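Local coordinates for protein carboxylesterase (Ferroplasma acidiphilum, PDB 3WJ2) that probably hydrolyses carboxylic ester bonds, as a carboxylesterase of the alpha/beta-hydrolase fold, at residues Arg68-Asn73 against Asn97-Leu102; Tyr203-Lys208 against Met279-Ala284. All coordinates share one frame; numbering follows the deposited sequence.

Contact 1 (Arg68-Asn73 against Asn97-Leu102)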
loop_
_atom_site.group_PDB
_atom_site.type_symbol
_atom_site.label_atom_id
_atom_site.label_comp_id
_atom_site.label_asym_id
_atom_site.label_seq_id
_atom_site.Cartn_x
_atom_site.Cartn_y
_atom_site.Cartn_z
ATOM N N ARG B 68 32.698 -22.681 -6.806
ATOM C CA ARG B 68 32.227 -23.988 -7.300
ATOM C C ARG B 68 31.427 -23.788 -8.549
ATOM O O ARG B 68 30.415 -23.028 -8.537
ATOM C CB ARG B 68 31.460 -24.748 -6.218
ATOM C CG ARG B 68 30.921 -26.074 -6.686
ATOM C CD ARG B 68 30.372 -26.893 -5.559
ATOM N NE ARG B 68 31.435 -27.302 -4.597
ATOM C CZ ARG B 68 31.271 -27.723 -3.334
ATOM N NH1 ARG B 68 30.047 -27.818 -2.735
ATOM N NH2 ARG B 68 32.378 -28.032 -2.621
ATOM N N MET B 69 31.766 -24.530 -9.609
ATOM C CA MET B 69 31.106 -24.468 -10.877
ATOM C C MET B 69 30.164 -25.674 -11.069
ATOM O O MET B 69 30.524 -26.819 -10.735
ATOM C CB MET B 69 32.154 -24.496 -11.981
ATOM C CG MET B 69 31.646 -24.280 -13.314
ATOM S SD MET B 69 30.752 -25.599 -14.127
ATOM C CE MET B 69 31.775 -27.151 -14.133
ATOM N N TYR B 70 28.903 -25.394 -11.380
ATOM C CA TYR B 70 27.850 -26.436 -11.560
ATOM C C TYR B 70 27.429 -26.364 -12.979
ATOM O O TYR B 70 27.080 -25.245 -13.487
ATOM C CB TYR B 70 26.615 -26.113 -10.710
ATOM C CG TYR B 70 26.872 -25.982 -9.248
ATOM C CD1 TYR B 70 26.682 -27.066 -8.379
ATOM C CD2 TYR B 70 27.341 -24.742 -8.674
ATOM C CE1 TYR B 70 26.882 -26.921 -7.044
ATOM C CE2 TYR B 70 27.566 -24.599 -7.380
ATOM C CZ TYR B 70 27.326 -25.685 -6.492
ATOM O OH TYR B 70 27.495 -25.554 -5.144
ATOM N N ASP B 71 27.389 -27.495 -13.714
ATOM C CA ASP B 71 27.061 -27.385 -15.120
ATOM C C ASP B 71 26.351 -28.686 -15.483
ATOM O O ASP B 71 26.971 -29.763 -15.384
ATOM C CB ASP B 71 28.350 -27.284 -15.947
ATOM C CG ASP B 71 28.110 -27.116 -17.424
ATOM O OD1 ASP B 71 26.940 -26.961 -17.851
ATOM O OD2 ASP B 71 29.149 -27.120 -18.173
ATOM N N ASP B 72 25.056 -28.586 -15.725
ATOM C CA ASP B 72 24.285 -29.802 -16.075
ATOM C C ASP B 72 24.146 -29.997 -17.563
ATOM O O ASP B 72 23.321 -30.827 -18.007
ATOM C CB ASP B 72 22.878 -29.661 -15.488
ATOM C CG ASP B 72 22.182 -31.031 -15.233
ATOM O OD1 ASP B 72 22.831 -32.004 -14.824
ATOM O OD2 ASP B 72 20.932 -31.083 -15.419
ATOM N N ASN B 73 24.797 -29.203 -18.384
ATOM C CA ASN B 73 24.373 -29.094 -19.801
ATOM C C ASN B 73 25.534 -28.775 -20.759
ATOM O O ASN B 73 25.305 -28.242 -21.836
ATOM C CB ASN B 73 23.221 -28.026 -19.852
ATOM C CG ASN B 73 22.427 -28.019 -21.149
ATOM O OD1 ASN B 73 22.373 -29.034 -21.902
ATOM N ND2 ASN B 73 21.780 -26.855 -21.436
ATOM N N ASN B 97 22.736 -26.947 -2.438
ATOM C CA ASN B 97 21.471 -27.518 -2.932
ATOM C C ASN B 97 20.813 -26.441 -3.904
ATOM O O ASN B 97 20.399 -26.814 -4.992
ATOM C CB ASN B 97 20.459 -27.818 -1.843
ATOM C CG ASN B 97 20.731 -29.179 -1.158
ATOM O OD1 ASN B 97 21.843 -29.740 -1.310
ATOM N ND2 ASN B 97 19.762 -29.672 -0.441
ATOM N N TYR B 98 20.860 -25.176 -3.475
ATOM C CA TYR B 98 20.218 -24.136 -4.271
ATOM C C TYR B 98 20.949 -23.888 -5.615
ATOM O O TYR B 98 20.350 -23.801 -6.677
ATOM C CB TYR B 98 20.188 -22.884 -3.426
ATOM C CG TYR B 98 19.735 -21.616 -4.187
ATOM C CD1 TYR B 98 18.383 -21.336 -4.350
ATOM C CD2 TYR B 98 20.725 -20.707 -4.453
ATOM C CE1 TYR B 98 18.032 -20.129 -5.077
ATOM C CE2 TYR B 98 20.398 -19.552 -5.101
ATOM C CZ TYR B 98 19.100 -19.291 -5.314
ATOM O OH TYR B 98 18.681 -18.094 -5.906
ATOM N N CYS B 99 22.296 -23.816 -5.588
ATOM C CA CYS B 99 23.040 -23.641 -6.801
ATOM C C CYS B 99 22.890 -24.772 -7.807
ATOM O O CYS B 99 22.785 -24.578 -8.972
ATOM C CB CYS B 99 24.496 -23.358 -6.490
ATOM S SG CYS B 99 24.683 -21.611 -5.887
ATOM N N ARG B 100 22.881 -26.004 -7.255
ATOM C CA ARG B 100 22.489 -27.137 -8.097
ATOM C C ARG B 100 21.130 -26.974 -8.800
ATOM O O ARG B 100 21.042 -27.201 -9.988
ATOM C CB ARG B 100 22.469 -28.419 -7.242
ATOM C CG ARG B 100 23.917 -28.925 -6.876
ATOM C CD ARG B 100 23.657 -29.948 -5.810
ATOM N NE ARG B 100 24.890 -30.655 -5.443
ATOM C CZ ARG B 100 25.307 -31.807 -5.986
ATOM N NH1 ARG B 100 24.634 -32.455 -6.954
ATOM N NH2 ARG B 100 26.471 -32.317 -5.548
ATOM N N PHE B 101 20.118 -26.519 -8.051
ATOM C CA PHE B 101 18.835 -26.273 -8.639
ATOM C C PHE B 101 18.854 -25.181 -9.685
ATOM O O PHE B 101 18.279 -25.343 -10.737
ATOM C CB PHE B 101 17.862 -25.936 -7.486
ATOM C CG PHE B 101 16.424 -25.731 -7.951
ATOM C CD1 PHE B 101 15.656 -26.842 -8.360
ATOM C CD2 PHE B 101 15.838 -24.476 -8.000
ATOM C CE1 PHE B 101 14.341 -26.703 -8.740
ATOM C CE2 PHE B 101 14.510 -24.330 -8.435
ATOM C CZ PHE B 101 13.762 -25.454 -8.793
ATOM N N LEU B 102 19.564 -24.082 -9.405
ATOM C CA LEU B 102 19.704 -23.132 -10.494
ATOM C C LEU B 102 20.381 -23.676 -11.701
ATOM O O LEU B 102 20.028 -23.289 -12.780
ATOM C CB LEU B 102 20.546 -21.937 -10.038
ATOM C CG LEU B 102 19.969 -21.070 -8.929
ATOM C CD1 LEU B 102 21.001 -19.857 -8.613
ATOM C CD2 LEU B 102 18.624 -20.478 -9.272
#
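Tyr70 lays one face of its ring against Cys99 and Arg100, where helix 96-106 packs on the sheet of the alpha/beta-hydrolase fold. The helix connects the parallel neighbours 78-82 and 109-113 in a beta-alpha-beta crossover, and strand 63-71, which carries Tyr70, runs antiparallel beside 109-113. The backbones come closest at Tyr70 and Arg100, with 6.4 Å between their CA atoms. Tyr70 has CG anti to its carbonyl carbon (chi1 -58°), and its CB points toward the helix. The ring meets Cys99 through a CH-pi contact: Cys99 CB stands 3.9 Å from the centroid of the Tyr70 ring and 29° off its normal, hence over the face but displaced toward the CE2 side. The shortest approach, Tyr70 CE2 to Cys99 CB at 3.4 Å, confirms that displacement. The thiol lies more obliquely, Cys99 SG being 5.3 Å from the Tyr70 centroid, so CB and not sulfur does the touching. At the CE1 side Arg100 takes over, its CG 3.6 Å from Tyr70 CE1. The two side chains cross at about a right angle, and the guanidinium is inclined 66° to the ring plane, so no flat stacking occurs. Polar ends converge on Asp96, just before the segment: OD1 is shared by Tyr70 OH and Arg68 NH1, while OD2 forms a salt bridge with Arg100 NE. Asp96 probably offsets the like charges of the two arginines, Arg68 being also paired with Asp55 and Glu93; Arg68 NH1 lies 6.4 Å from Arg100 NH2.

Contact 2 (Tyr203-Lys208 against Met279-Ala284)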
loop_
_atom_site.group_PDB
_atom_site.type_symbol
_atom_site.label_atom_id
_atom_site.label_comp_id
_atom_site.label_asym_id
_atom_site.label_seq_id
_atom_site.Cartn_x
_atom_site.Cartn_y
_atom_site.Cartn_z
ATOM N N TYR B 203 9.719 -11.853 12.839
ATOM C CA TYR B 203 10.816 -12.857 13.088
ATOM C C TYR B 203 11.899 -13.234 12.055
ATOM O O TYR B 203 13.065 -13.425 12.512
ATOM C CB TYR B 203 10.307 -14.112 13.847
ATOM C CG TYR B 203 9.434 -13.766 15.051
ATOM C CD1 TYR B 203 9.988 -13.342 16.276
ATOM C CD2 TYR B 203 8.038 -13.851 14.952
ATOM C CE1 TYR B 203 9.145 -12.998 17.382
ATOM C CE2 TYR B 203 7.211 -13.524 16.016
ATOM C CZ TYR B 203 7.753 -13.097 17.224
ATOM O OH TYR B 203 6.860 -12.802 18.235
ATOM N N VAL B 204 11.610 -13.380 10.730
ATOM C CA VAL B 204 12.642 -13.994 9.847
ATOM C C VAL B 204 13.738 -13.007 9.498
ATOM O O VAL B 204 14.844 -13.198 9.849
ATOM C CB VAL B 204 12.179 -14.812 8.598
ATOM C CG1 VAL B 204 13.377 -15.563 7.996
ATOM C CG2 VAL B 204 11.081 -15.819 8.941
ATOM N N LEU B 205 13.453 -11.920 8.818
ATOM C CA LEU B 205 14.500 -10.886 8.760
ATOM C C LEU B 205 13.972 -9.717 9.510
ATOM O O LEU B 205 13.021 -9.090 9.060
ATOM C CB LEU B 205 14.814 -10.543 7.316
ATOM C CG LEU B 205 15.711 -9.344 7.065
ATOM C CD1 LEU B 205 17.123 -9.598 7.706
ATOM C CD2 LEU B 205 15.748 -9.066 5.544
ATOM N N THR B 206 14.494 -9.402 10.690
ATOM C CA THR B 206 13.974 -8.354 11.472
ATOM C C THR B 206 14.712 -7.035 11.248
ATOM O O THR B 206 15.836 -7.051 10.746
ATOM C CB THR B 206 14.080 -8.646 12.989
ATOM O OG1 THR B 206 15.457 -8.835 13.346
ATOM C CG2 THR B 206 13.423 -9.947 13.346
ATOM N N GLY B 207 14.115 -5.943 11.717
ATOM C CA GLY B 207 14.770 -4.614 11.729
ATOM C C GLY B 207 16.090 -4.570 12.483
ATOM O O GLY B 207 17.126 -4.045 11.997
ATOM N N LYS B 208 16.091 -5.181 13.653
ATOM C CA LYS B 208 17.281 -5.264 14.501
ATOM C C LYS B 208 18.373 -6.046 13.808
ATOM O O LYS B 208 19.513 -5.622 13.848
ATOM C CB LYS B 208 16.992 -5.909 15.832
ATOM C CG LYS B 208 16.220 -4.939 16.735
ATOM C CD LYS B 208 15.770 -5.710 17.967
ATOM C CE LYS B 208 16.933 -5.752 18.935
ATOM N NZ LYS B 208 16.468 -6.244 20.248
ATOM N N MET B 279 5.244 -14.150 -0.495
ATOM C CA MET B 279 6.590 -14.602 -0.164
ATOM C C MET B 279 7.295 -13.729 0.901
ATOM O O MET B 279 6.878 -12.575 1.160
ATOM C CB MET B 279 7.474 -14.514 -1.435
ATOM C CG MET B 279 6.927 -15.345 -2.585
ATOM S SD MET B 279 7.262 -17.141 -2.161
ATOM C CE MET B 279 5.585 -17.767 -2.023
ATOM N N ILE B 280 8.320 -14.314 1.575
ATOM C CA ILE B 280 9.075 -13.631 2.620
ATOM C C ILE B 280 10.574 -13.578 2.212
ATOM O O ILE B 280 10.992 -14.213 1.204
ATOM C CB ILE B 280 8.974 -14.375 3.996
ATOM C CG1 ILE B 280 9.440 -15.824 3.815
ATOM C CG2 ILE B 280 7.543 -14.210 4.533
ATOM C CD1 ILE B 280 9.695 -16.393 5.260
ATOM N N HIS B 281 11.395 -12.823 2.938
ATOM C CA HIS B 281 12.833 -12.770 2.629
ATOM C C HIS B 281 13.432 -14.160 2.714
ATOM O O HIS B 281 13.007 -14.968 3.550
ATOM C CB HIS B 281 13.572 -11.845 3.593
ATOM C CG HIS B 281 14.877 -11.353 3.007
ATOM N ND1 HIS B 281 16.140 -11.854 3.325
ATOM C CD2 HIS B 281 15.075 -10.377 2.106
ATOM C CE1 HIS B 281 17.039 -11.185 2.647
ATOM N NE2 HIS B 281 16.445 -10.275 1.915
ATOM N N GLY B 282 14.257 -14.512 1.750
ATOM C CA GLY B 282 14.879 -15.841 1.767
ATOM C C GLY B 282 14.073 -16.785 0.935
ATOM O O GLY B 282 14.458 -17.939 0.819
ATOM N N SER B 283 12.992 -16.337 0.250
ATOM C CA SER B 283 12.078 -17.254 -0.448
ATOM C C SER B 283 12.833 -18.147 -1.469
ATOM O O SER B 283 12.531 -19.331 -1.583
ATOM C CB SER B 283 10.980 -16.539 -1.170
ATOM O OG SER B 283 11.623 -15.534 -2.013
ATOM N N ALA B 284 13.801 -17.616 -2.211
ATOM C CA ALA B 284 14.464 -18.415 -3.246
ATOM C C ALA B 284 15.239 -19.583 -2.631
ATOM O O ALA B 284 15.167 -20.652 -3.251
ATOM C CB ALA B 284 15.375 -17.513 -4.060
#
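Val204 opens the contact by meeting Ile280 methyl to methyl, with Val204 CG2 4.0 Å from Ile280 CD1. The two side chains cross at about a right angle. Ile280 reaches this position with CG1 set between its backbone N and carbonyl carbon (chi1 56°), while Val204 also touches Ile15 and Ser18 of helix 12-20, so the valine joins that N-terminal helix to the end of strand 271-280. Leu205 follows, and here the backbones are nearest, its CA 6.6 Å from that of His281. With CG anti to the backbone N (chi1 171°), the leucine carries CD2 over one face of the imidazole. The evidence for a CH-pi contact is direct: Leu205 CD2 lies 3.5 Å from the centroid of the His281 ring and only 10° off the ring normal, centred on the face. Behind it the stems also approach, Leu205 CB being 4.1 Å from His281 CB. Thr206 then ends the loop at the N-cap of helix 207-217, its OG1 bonded to Met209 N. On the partner side, His281 sits in a type II beta turn from Ile280 to Ser283, closed by a weak bond of 3.1 Å from Ser283 N to Ile280 O; Gly282 occupies the turn position where the backbone angles call for glycine. The imidazole also touches Asp251 and Ser156, the latter in a probable nucleophile elbow, and packs edge-to-face with Tyr184. This setting is consistent with the Ser-Asp-His catalytic triad of the alpha/beta-hydrolase fold. With a methyl centred over one face, Leu205 probably restricts how far the imidazole can tilt toward that side, adding apolar contact and no polar bond.

In the fold
Both contacts set an aliphatic carbon over an aromatic face, and neither has a hydrogen bond across its segments, yet they serve different parts of one sheet. Contact 1 is buried: a crossover helix packs on strand 63-71, and the polar ends of its side chains pair with residues outside the two segments. Contact 2 is partly buried and joins the loop leading into helix 207-217 to the end of strand 271-280, the edge strand within this chain, and the turn that follows, beside the probable active site. Its methyl is centred over an imidazole, whereas the carbon in contact 1 is displaced over a phenol ring. Though their centres are 24 Å apart, they meet where Tyr98 CE1 packs 3.4 Å from Ala284 O.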